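Long-range contact in techylectin-5A (Tachypleus tridentatus, PDB 1JC9), which agglutinates bacteria and human erythrocytes in horseshoe crab innate immunity by recognising substances that carry acetyl groups: residues N182-H187 with G213-R218. Numbering follows the deposited sequence.
Sequences NSFGRH and GWWYDR. With NAG (2-acetamido-2-deoxy-beta-D-glucopyranose), chain B.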
loop_
_atom_site.group_PDB
_atom_site.type_symbol
_atom_site.label_atom_id
_atom_site.label_comp_id
_atom_site.label_asym_id
_atom_site.label_seq_id
_atom_site.Cartn_x
_atom_site.Cartn_y
_atom_site.Cartn_z
ATOM N N ASN A 182 14.325 6.471 1.594
ATOM C CA ASN A 182 13.759 6.058 0.318
ATOM C C ASN A 182 13.892 4.560 0.045
ATOM O O ASN A 182 14.785 4.138 -0.685
ATOM C CB ASN A 182 14.435 6.846 -0.803
ATOM C CG ASN A 182 13.788 6.623 -2.150
ATOM O OD1 ASN A 182 12.797 5.901 -2.268
ATOM N ND2 ASN A 182 14.343 7.248 -3.181
ATOM N N SER A 183 12.997 3.755 0.613
ATOM C CA SER A 183 13.061 2.312 0.401
ATOM C C SER A 183 12.010 1.766 -0.570
ATOM O O SER A 183 11.910 0.554 -0.752
ATOM C CB SER A 183 12.959 1.572 1.737
ATOM O OG SER A 183 14.078 1.858 2.566
ATOM N N PHE A 184 11.229 2.647 -1.188
ATOM C CA PHE A 184 10.213 2.215 -2.153
ATOM C C PHE A 184 10.708 2.554 -3.560
ATOM O O PHE A 184 10.291 1.950 -4.553
ATOM C CB PHE A 184 8.884 2.936 -1.882
ATOM C CG PHE A 184 7.702 2.368 -2.633
ATOM C CD1 PHE A 184 7.390 1.013 -2.556
ATOM C CD2 PHE A 184 6.860 3.203 -3.362
ATOM C CE1 PHE A 184 6.256 0.499 -3.188
ATOM C CE2 PHE A 184 5.719 2.699 -3.998
ATOM C CZ PHE A 184 5.418 1.345 -3.908
ATOM N N GLY A 185 11.620 3.518 -3.626
ATOM C CA GLY A 185 12.159 3.961 -4.900
ATOM C C GLY A 185 12.678 2.880 -5.829
ATOM O O GLY A 185 12.425 2.927 -7.032
ATOM N N ARG A 186 13.395 1.900 -5.289
ATOM C CA ARG A 186 13.954 0.847 -6.128
ATOM C C ARG A 186 12.896 -0.011 -6.812
ATOM O O ARG A 186 13.185 -0.713 -7.781
ATOM C CB ARG A 186 14.888 -0.052 -5.311
ATOM C CG ARG A 186 15.857 -0.856 -6.172
ATOM C CD ARG A 186 16.904 -1.591 -5.337
ATOM N NE ARG A 186 16.389 -2.807 -4.712
ATOM C CZ ARG A 186 17.109 -3.598 -3.919
ATOM N NH1 ARG A 186 18.374 -3.300 -3.650
ATOM N NH2 ARG A 186 16.572 -4.696 -3.405
ATOM N N HIS A 187 11.668 0.053 -6.320
ATOM C CA HIS A 187 10.585 -0.745 -6.881
ATOM C C HIS A 187 9.927 -0.129 -8.110
ATOM O O HIS A 187 9.173 -0.793 -8.819
ATOM C CB HIS A 187 9.557 -1.019 -5.781
ATOM C CG HIS A 187 10.098 -1.871 -4.677
ATOM N ND1 HIS A 187 10.132 -3.248 -4.752
ATOM C CD2 HIS A 187 10.716 -1.542 -3.518
ATOM C CE1 HIS A 187 10.751 -3.729 -3.688
ATOM N NE2 HIS A 187 11.117 -2.714 -2.924
ATOM N N GLY A 213 2.677 -9.881 -1.534
ATOM C CA GLY A 213 2.293 -9.535 -2.886
ATOM C C GLY A 213 2.893 -8.145 -2.988
ATOM O O GLY A 213 2.477 -7.240 -2.262
ATOM N N TRP A 214 3.863 -7.956 -3.874
ATOM C CA TRP A 214 4.533 -6.665 -3.961
ATOM C C TRP A 214 5.186 -6.510 -5.326
ATOM O O TRP A 214 5.234 -7.460 -6.111
ATOM C CB TRP A 214 5.601 -6.627 -2.858
ATOM C CG TRP A 214 6.079 -5.267 -2.428
ATOM C CD1 TRP A 214 7.334 -4.746 -2.597
ATOM C CD2 TRP A 214 5.335 -4.288 -1.695
ATOM N NE1 TRP A 214 7.416 -3.504 -2.011
ATOM C CE2 TRP A 214 6.203 -3.198 -1.450
ATOM C CE3 TRP A 214 4.017 -4.224 -1.219
ATOM C CZ2 TRP A 214 5.796 -2.059 -0.748
ATOM C CZ3 TRP A 214 3.612 -3.089 -0.522
ATOM C CH2 TRP A 214 4.500 -2.023 -0.294
ATOM N N TRP A 215 5.687 -5.309 -5.608
ATOM C CA TRP A 215 6.372 -5.037 -6.869
ATOM C C TRP A 215 7.842 -5.405 -6.648
ATOM O O TRP A 215 8.728 -4.551 -6.688
ATOM C CB TRP A 215 6.240 -3.553 -7.232
ATOM C CG TRP A 215 4.820 -3.112 -7.477
ATOM C CD1 TRP A 215 4.128 -3.182 -8.656
ATOM C CD2 TRP A 215 3.904 -2.583 -6.505
ATOM N NE1 TRP A 215 2.841 -2.730 -8.477
ATOM C CE2 TRP A 215 2.676 -2.357 -7.167
ATOM C CE3 TRP A 215 4.002 -2.280 -5.139
ATOM C CZ2 TRP A 215 1.552 -1.840 -6.511
ATOM C CZ3 TRP A 215 2.885 -1.767 -4.484
ATOM C CH2 TRP A 215 1.675 -1.553 -5.173
ATOM N N TYR A 216 8.083 -6.686 -6.407
ATOM C CA TYR A 216 9.424 -7.194 -6.146
ATOM C C TYR A 216 10.429 -6.993 -7.271
ATOM O O TYR A 216 10.096 -7.104 -8.455
ATOM C CB TYR A 216 9.356 -8.681 -5.796
ATOM C CG TYR A 216 8.733 -8.971 -4.449
ATOM C CD1 TYR A 216 9.338 -8.524 -3.272
ATOM C CD2 TYR A 216 7.560 -9.721 -4.344
ATOM C CE1 TYR A 216 8.796 -8.819 -2.025
ATOM C CE2 TYR A 216 7.007 -10.021 -3.098
ATOM C CZ TYR A 216 7.638 -9.566 -1.945
ATOM O OH TYR A 216 7.119 -9.866 -0.709
ATOM N N ASP A 217 11.666 -6.706 -6.874
ATOM C CA ASP A 217 12.776 -6.492 -7.798
ATOM C C ASP A 217 13.763 -7.651 -7.654
ATOM O O ASP A 217 13.616 -8.679 -8.314
ATOM C CB ASP A 217 13.483 -5.172 -7.472
ATOM C CG ASP A 217 14.621 -4.867 -8.425
ATOM O OD1 ASP A 217 15.350 -3.880 -8.175
ATOM O OD2 ASP A 217 14.786 -5.606 -9.423
ATOM N N ARG A 218 14.751 -7.483 -6.773
ATOM C CA ARG A 218 15.777 -8.499 -6.527
ATOM C C ARG A 218 16.317 -8.481 -5.090
ATOM O O ARG A 218 17.533 -8.464 -4.909
ATOM C CB ARG A 218 16.972 -8.272 -7.451
ATOM C CG ARG A 218 16.777 -8.574 -8.916
ATOM C CD ARG A 218 17.913 -7.916 -9.698
ATOM N NE ARG A 218 18.230 -8.600 -10.950
ATOM C CZ ARG A 218 18.840 -9.780 -11.023
ATOM N NH1 ARG A 218 19.204 -10.417 -9.915
ATOM N NH2 ARG A 218 19.094 -10.323 -12.206
HETATM C C1 NAG B . 19.329 -6.689 -1.155
HETATM C C2 NAG B . 18.655 -8.139 -1.235
HETATM C C3 NAG B . 19.808 -9.214 -1.270
HETATM C C4 NAG B . 20.585 -8.952 -2.539
HETATM C C5 NAG B . 21.179 -7.499 -2.465
HETATM C C6 NAG B . 21.961 -7.140 -3.733
HETATM C C7 NAG B . 16.461 -8.429 -0.266
HETATM C C8 NAG B . 15.531 -8.643 0.888
HETATM N N2 NAG B . 17.822 -8.347 -0.041
HETATM O O1 NAG B . 18.352 -5.601 -1.118
HETATM O O3 NAG B . 19.271 -10.533 -1.349
HETATM O O4 NAG B . 21.682 -9.927 -2.657
HETATM O O5 NAG B . 20.151 -6.470 -2.328
HETATM O O6 NAG B . 22.416 -5.776 -3.469
HETATM O O7 NAG B . 15.955 -8.331 -1.411
HETATM O O HOH W 1 15.177 -1.782 -9.765
#
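His187 joins the two loops by gripping the backbone of one tryptophan while resting its ring on another. Its ND1 donates to Trp215 O at 2.7 Å in a nearly straight bond (166°); the oxygen lies in the imidazole plane, although the nitrogen sits above the carbonyl plane. Trp214 turns its pyrrole edge toward a face of this ring, the planes 79° apart and NE1 over the ring centre, a T-shaped pair. Histidine suits the place, being flat enough for the indole edge and polar enough to donate to a backbone carbonyl. Phe184 packs against both tryptophans, its ring oblique to that of Trp214. Its CE1 lies 3.6 Å from Trp214 CZ2, while CZ meets Trp215 CZ3 near the phenyl plane. These largely apolar rings pack in the buried part of the contact, and Trp215 NE1 spends its N-H on Tyr169 O.

Toward the sugar the contact turns polar. Arg186 passes the Asp217 carboxylate, the guanidinium and carboxylate planes 87° apart, and ends at the bound N-acetylglucosamine. A bend at chi3 turns NE; NH2 donates to the sugar O1 at 3.0 Å, and NH1 adds a weak bond. Asp217 OD1 stands 3.8 Å from Arg186 NE, well out of the guanidinium plane, so the long salt bridge is purely electrostatic, and NE is buried with no hydrogen-bond partner in the model. A water donating to both Arg186 O and Asp217 OD1 ties carboxylate to backbone. His220, Tyr236 and Tyr248 also bind the sugar. Within this fibrinogen-like domain, Leu171 of strand 171-172 touches Phe184, His187 and Trp215, while Tyr216 packs on helix 206-210.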